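Local structure of hypothetical protein (Nostoc punctiforme, 2O62) at residues A[31-36]-A[55-60]; A[213-216]-A[220-223]. The protein is of unknown function, but its two halves belong to calycin-related families, the second probably related to a biogenesis factor for ATP synthase. All coordinates share one frame; numbering follows the deposited sequence.

Contact 1. Residues A[31-36]-A[55-60]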
ATOM      1  N   ASN A  31      -4.236  10.822  15.315  1.00 20.06           N
ATOM      2  CA  ASN A  31      -3.522  12.065  15.132  1.00 22.42           C
ATOM      3  C   ASN A  31      -3.475  12.387  13.651  1.00 21.54           C
ATOM      4  O   ASN A  31      -3.228  11.505  12.819  1.00 22.63           O
ATOM      5  CB  ASN A  31      -2.109  11.936  15.669  1.00 24.29           C
ATOM      6  CG  ASN A  31      -1.379  13.261  15.707  1.00 30.08           C
ATOM      7  OD1 ASN A  31      -0.510  13.520  14.863  1.00 41.34           O
ATOM      8  ND2 ASN A  31      -1.753  14.139  16.647  1.00 35.80           N
ATOM      9  N   ASP A  32      -3.731  13.635  13.329  1.00 19.70           N
ATOM     10  CA  ASP A  32      -3.693  14.096  11.949  1.00 20.30           C
ATOM     11  C   ASP A  32      -3.015  15.458  11.891  1.00 19.80           C
ATOM     12  O   ASP A  32      -3.266  16.310  12.738  1.00 20.29           O
ATOM     13  CB  ASP A  32      -5.102  14.198  11.438  1.00 20.17           C
ATOM     14  CG  ASP A  32      -5.172  14.887  10.128  1.00 23.35           C
ATOM     15  OD1 ASP A  32      -5.019  14.174   9.102  1.00 24.89           O
ATOM     16  OD2 ASP A  32      -5.318  16.157  10.145  1.00 23.58           O
ATOM     17  N   THR A  33      -2.167  15.660  10.883  1.00 19.59           N
ATOM     18  CA  THR A  33      -1.436  16.899  10.734  0.50 18.90           C
ATOM     19  C   THR A  33      -1.481  17.285   9.282  1.00 18.96           C
ATOM     20  O   THR A  33      -1.082  16.485   8.418  1.00 18.25           O
ATOM     21  CB  THR A  33       0.022  16.751  11.157  0.50 19.03           C
ATOM     22  OG1 THR A  33       0.089  16.157  12.458  0.50 19.17           O
ATOM     23  CG2 THR A  33       0.707  18.112  11.153  0.50 18.10           C
ATOM     24  N   SER A  34      -1.930  18.504   9.002  1.00 19.36           N
ATOM     25  CA  SER A  34      -1.954  18.976   7.638  1.00 19.68           C
ATOM     26  C   SER A  34      -0.528  19.120   7.081  1.00 19.93           C
ATOM     27  O   SER A  34       0.456  19.428   7.800  1.00 18.92           O
ATOM     28  CB  SER A  34      -2.789  20.277   7.514  1.00 20.69           C
ATOM     29  OG  SER A  34      -2.091  21.378   8.091  1.00 22.22           O
ATOM     30  N   SER A  35      -0.425  18.862   5.788  1.00 18.65           N
ATOM     31  CA  SER A  35       0.875  18.763   5.117  1.00 19.52           C
ATOM     32  C   SER A  35       0.904  19.379   3.708  1.00 19.62           C
ATOM     33  O   SER A  35      -0.116  19.482   2.999  1.00 18.54           O
ATOM     34  CB  SER A  35       1.303  17.301   5.070  1.00 18.95           C
ATOM     35  OG  SER A  35       0.434  16.538   4.255  1.00 19.53           O
ATOM     36  N   ARG A  36       2.106  19.860   3.358  1.00 20.42           N
ATOM     37  CA  ARG A  36       2.439  20.299   2.006  0.50 21.04           C
ATOM     38  C   ARG A  36       3.823  19.723   1.722  1.00 21.23           C
ATOM     39  O   ARG A  36       4.769  19.963   2.488  1.00 21.03           O
ATOM     40  CB  ARG A  36       2.473  21.831   1.903  0.50 21.24           C
ATOM     41  CG  ARG A  36       2.487  22.375   0.483  0.50 21.62           C
ATOM     42  CD  ARG A  36       2.188  23.897   0.423  0.50 22.83           C
ATOM     43  NE  ARG A  36       2.477  24.478  -0.896  0.50 26.56           N
ATOM     44  CZ  ARG A  36       1.583  24.965  -1.764  0.50 26.89           C
ATOM     45  NH1 ARG A  36       0.273  24.978  -1.497  0.50 28.91           N
ATOM     46  NH2 ARG A  36       2.016  25.458  -2.918  0.50 26.36           N
ATOM     47  N   SER A  55       1.772  21.097   9.745  1.00 24.08           N
ATOM     48  CA  SER A  55       1.262  22.092  10.685  0.50 23.49           C
ATOM     49  C   SER A  55       1.824  21.860  12.095  1.00 24.05           C
ATOM     50  O   SER A  55       1.716  20.767  12.633  1.00 24.34           O
ATOM     51  CB  SER A  55      -0.264  22.058  10.709  0.50 22.67           C
ATOM     52  OG  SER A  55      -0.792  23.151  11.427  0.50 16.92           O
ATOM     53  N   GLY A  56       2.410  22.904  12.665  1.00 25.20           N
ATOM     54  CA  GLY A  56       2.990  22.844  14.008  1.00 26.29           C
ATOM     55  C   GLY A  56       4.361  22.191  14.105  1.00 27.26           C
ATOM     56  O   GLY A  56       4.854  21.953  15.219  1.00 27.34           O
ATOM     57  N   LYS A  57       4.988  21.909  12.960  1.00 27.63           N
ATOM     58  CA  LYS A  57       6.279  21.227  12.916  1.00 28.63           C
ATOM     59  C   LYS A  57       7.283  22.028  12.086  1.00 28.65           C
ATOM     60  O   LYS A  57       6.906  22.868  11.284  1.00 28.57           O
ATOM     61  CB  LYS A  57       6.105  19.824  12.339  1.00 28.72           C
ATOM     62  CG  LYS A  57       5.270  18.926  13.188  1.00 31.94           C
ATOM     63  CD  LYS A  57       5.117  17.581  12.571  1.00 36.55           C
ATOM     64  CE  LYS A  57       4.148  16.702  13.347  1.00 39.85           C
ATOM     65  NZ  LYS A  57       4.772  16.107  14.553  1.00 43.08           N
ATOM     66  N   ASP A  58       8.570  21.779  12.291  1.00 29.41           N
ATOM     67  CA  ASP A  58       9.594  22.393  11.450  1.00 29.75           C
ATOM     68  C   ASP A  58       9.539  21.736  10.096  1.00 28.94           C
ATOM     69  O   ASP A  58       9.178  20.566  10.006  1.00 27.64           O
ATOM     70  CB  ASP A  58      11.006  22.179  12.019  1.00 30.68           C
ATOM     71  CG  ASP A  58      11.193  22.801  13.409  1.00 32.81           C
ATOM     72  OD1 ASP A  58      10.833  23.988  13.584  1.00 33.97           O
ATOM     73  OD2 ASP A  58      11.713  22.082  14.305  1.00 36.99           O
ATOM     74  N   ASP A  59       9.927  22.491   9.065  1.00 29.22           N
ATOM     75  CA  ASP A  59      10.065  21.955   7.717  1.00 29.66           C
ATOM     76  C   ASP A  59      11.133  20.860   7.691  1.00 29.86           C
ATOM     77  O   ASP A  59      12.062  20.865   8.498  1.00 30.01           O
ATOM     78  CB  ASP A  59      10.473  23.037   6.722  1.00 29.67           C
ATOM     79  CG  ASP A  59       9.344  23.996   6.384  1.00 32.09           C
ATOM     80  OD1 ASP A  59       8.157  23.732   6.706  1.00 33.75           O
ATOM     81  OD2 ASP A  59       9.650  25.045   5.779  1.00 35.89           O
ATOM     82  N   VAL A  60      10.958  19.898   6.786  1.00 29.08           N
ATOM     83  CA  VAL A  60      11.957  18.884   6.509  1.00 29.01           C
ATOM     84  C   VAL A  60      12.410  19.071   5.061  1.00 28.75           C
ATOM     85  O   VAL A  60      11.575  19.117   4.151  1.00 26.77           O
ATOM     86  CB  VAL A  60      11.368  17.483   6.715  1.00 29.62           C
ATOM     87  CG1 VAL A  60      12.272  16.389   6.130  1.00 30.60           C
ATOM     88  CG2 VAL A  60      11.087  17.252   8.214  1.00 31.86           C
TER
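Thr33 and Ser34 of strand 29-42 meet Ser55 and Lys57, which lie on the loop leading from strand 47-54 to strand 60-64, at the margin of the antiparallel calycin-type sheet of the N-terminal half. Here the strand pairing gives way to a loop, and side chains and a single backbone bond make the contact. Thr33 turns its CB toward the loop and splits its branches between two partners. OG1 lies beside the backbone N (chi1 -51°) and faces Lys57, which puts CG2 anti to that N and the methyl 3.2 Å from Ser55 O. The lysine runs roughly at a right angle to the threonine and approaches with its aliphatic end, CE lying 4.2 Å from Thr33 OG1; its chain is extended until a bend at chi4. On the strand's other face, Ser34 OG lies against Ser55 CB at 3.3 Å, whereas the two hydroxyl oxygens, Ser34 OG and Ser55 OG, stay 4.0 Å apart. These positions belong to one of two conformers of Thr33 and of Ser55. Asp32, also on that face, is held through OD1 by Ser19 and Ser21 of strand 14-23. One backbone bond joins the segments: Ser55 N donates to Ser34 O over 2.9 Å.

Contact 2. Residues A[213-216]-A[220-223]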
ATOM      1  N   LEU A 213      -8.097  -4.226   7.311  1.00 20.85           N
ATOM      2  CA  LEU A 213      -8.719  -3.093   7.949  1.00 21.74           C
ATOM      3  C   LEU A 213      -9.213  -2.132   6.885  1.00 21.16           C
ATOM      4  O   LEU A 213      -8.472  -1.765   5.953  1.00 20.24           O
ATOM      5  CB  LEU A 213      -7.725  -2.417   8.877  1.00 21.46           C
ATOM      6  CG  LEU A 213      -8.146  -1.102   9.509  1.00 22.84           C
ATOM      7  CD1 LEU A 213      -9.258  -1.316  10.519  1.00 22.65           C
ATOM      8  CD2 LEU A 213      -6.976  -0.414  10.178  1.00 24.47           C
ATOM      9  N   LEU A 214     -10.473  -1.739   7.010  1.00 21.31           N
ATOM     10  CA  LEU A 214     -11.090  -0.856   6.031  1.00 22.53           C
ATOM     11  C   LEU A 214     -10.943   0.576   6.539  1.00 21.78           C
ATOM     12  O   LEU A 214     -11.219   0.843   7.713  1.00 21.42           O
ATOM     13  CB  LEU A 214     -12.561  -1.195   5.906  1.00 24.18           C
ATOM     14  CG  LEU A 214     -12.844  -2.694   5.657  1.00 25.61           C
ATOM     15  CD1 LEU A 214     -14.343  -2.902   5.624  1.00 30.83           C
ATOM     16  CD2 LEU A 214     -12.164  -3.173   4.426  1.00 25.60           C
ATOM     17  N   LEU A 215     -10.488   1.468   5.670  1.00 20.46           N
ATOM     18  CA  LEU A 215     -10.118   2.802   6.072  1.00 19.71           C
ATOM     19  C   LEU A 215     -10.773   3.900   5.258  1.00 19.39           C
ATOM     20  O   LEU A 215     -11.494   3.641   4.260  1.00 17.84           O
ATOM     21  CB  LEU A 215      -8.589   2.925   5.938  1.00 20.75           C
ATOM     22  CG  LEU A 215      -7.742   2.090   6.916  1.00 21.43           C
ATOM     23  CD1 LEU A 215      -6.304   1.947   6.393  1.00 24.18           C
ATOM     24  CD2 LEU A 215      -7.796   2.691   8.326  1.00 24.00           C
ATOM     25  N   PRO A 216     -10.544   5.161   5.676  1.00 19.32           N
ATOM     26  CA  PRO A 216     -10.957   6.260   4.829  1.00 19.22           C
ATOM     27  C   PRO A 216     -10.341   6.278   3.398  1.00 19.26           C
ATOM     28  O   PRO A 216      -9.300   5.630   3.094  1.00 20.31           O
ATOM     29  CB  PRO A 216     -10.474   7.490   5.604  1.00 19.68           C
ATOM     30  CG  PRO A 216     -10.392   7.050   7.023  1.00 19.80           C
ATOM     31  CD  PRO A 216      -9.953   5.644   6.955  1.00 18.64           C
ATOM     32  N   SER A 220      -7.544   0.226   2.150  1.00 20.05           N
ATOM     33  CA  SER A 220      -7.519  -0.926   3.002  1.00 20.09           C
ATOM     34  C   SER A 220      -6.081  -1.288   3.330  1.00 20.65           C
ATOM     35  O   SER A 220      -5.151  -0.985   2.562  1.00 20.45           O
ATOM     36  CB  SER A 220      -8.264  -2.114   2.364  1.00 21.34           C
ATOM     37  OG  SER A 220      -7.728  -2.456   1.116  1.00 19.95           O
ATOM     38  N   ALA A 221      -5.900  -1.893   4.487  1.00 20.57           N
ATOM     39  CA  ALA A 221      -4.608  -2.439   4.853  1.00 20.98           C
ATOM     40  C   ALA A 221      -4.764  -3.920   5.201  1.00 21.20           C
ATOM     41  O   ALA A 221      -5.596  -4.275   6.026  1.00 20.76           O
ATOM     42  CB  ALA A 221      -4.066  -1.704   6.040  1.00 23.17           C
ATOM     43  N   THR A 222      -3.935  -4.779   4.621  1.00 21.87           N
ATOM     44  CA  THR A 222      -3.938  -6.210   4.959  1.00 22.13           C
ATOM     45  C   THR A 222      -2.616  -6.536   5.662  1.00 22.70           C
ATOM     46  O   THR A 222      -1.548  -6.264   5.126  1.00 24.39           O
ATOM     47  CB  THR A 222      -4.191  -7.092   3.694  1.00 22.92           C
ATOM     48  OG1 THR A 222      -5.480  -6.759   3.168  1.00 23.80           O
ATOM     49  CG2 THR A 222      -4.159  -8.570   4.019  1.00 24.46           C
ATOM     50  N   SER A 223      -2.722  -7.059   6.875  1.00 22.31           N
ATOM     51  CA  SER A 223      -1.617  -7.243   7.796  1.00 22.71           C
ATOM     52  C   SER A 223      -1.532  -8.685   8.268  1.00 22.64           C
ATOM     53  O   SER A 223      -2.553  -9.242   8.682  1.00 23.59           O
ATOM     54  CB  SER A 223      -1.782  -6.401   9.052  1.00 22.29           C
ATOM     55  OG  SER A 223      -1.920  -5.019   8.696  1.00 23.07           O
TER
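This is a buried backbone pairing, the closing end of the hairpin formed by strands 210-214 and 219-224, with few side-chain contacts of its own. Leu213 and Ala221 form an antiparallel hydrogen-bonded pair: Leu213 N donates to Ala221 O over 2.8 Å, and Ala221 N returns a bond of 3.0 Å to Leu213 O. Leu213 O also receives a CA-H contact from Ser220 CA at 3.2 Å, so this buried carbonyl meets two neighbouring residues of the opposite strand. The Ser220 side chain comes near the same oxygen, its CB 3.6 Å from Leu213 O. Leu214 and Ser220 follow as a non-hydrogen-bonded pair. The hairpin supplies two adjacent strands of the closed antiparallel barrel in the C-terminal, calycin-type half. Leu213 and Ala221 point to one face of it, toward strands 117-127 and 103-111 of the N-terminal half; Leu214 and Ser220 point to the other, where both touch Leu138. Beyond the pairing, Leu215 reaches back and sets CD1 4.3 Å from Ala221 CB, extending the apolar patch over Leu107. With OG turned between its backbone N and carbonyl carbon (chi1 58°), the Ser220 hydroxyl is hydrogen-bonded to Arg246 NH2.

Overall arrangement
The two contacts belong to separate beta structures in different halves of the protein, and they follow one another along the chain: contact 1 closes before contact 2 opens. Their centres are about 23 Å apart and their nearest atoms about 9 Å, so they do not touch. Contact 1 lies at the surface, its centre about 22 Å from that of the chain, near strand 60-64, one of the two outermost strands of the N-terminal sheet. Contact 2 is buried, its centre about 9 Å from that of the chain, where the C-terminal barrel packs on strands 103-111 and 117-127. Those strands share the N-terminal sheet with strand 29-42, so one sheet carries contact 1 near its margin and meets the barrel farther across.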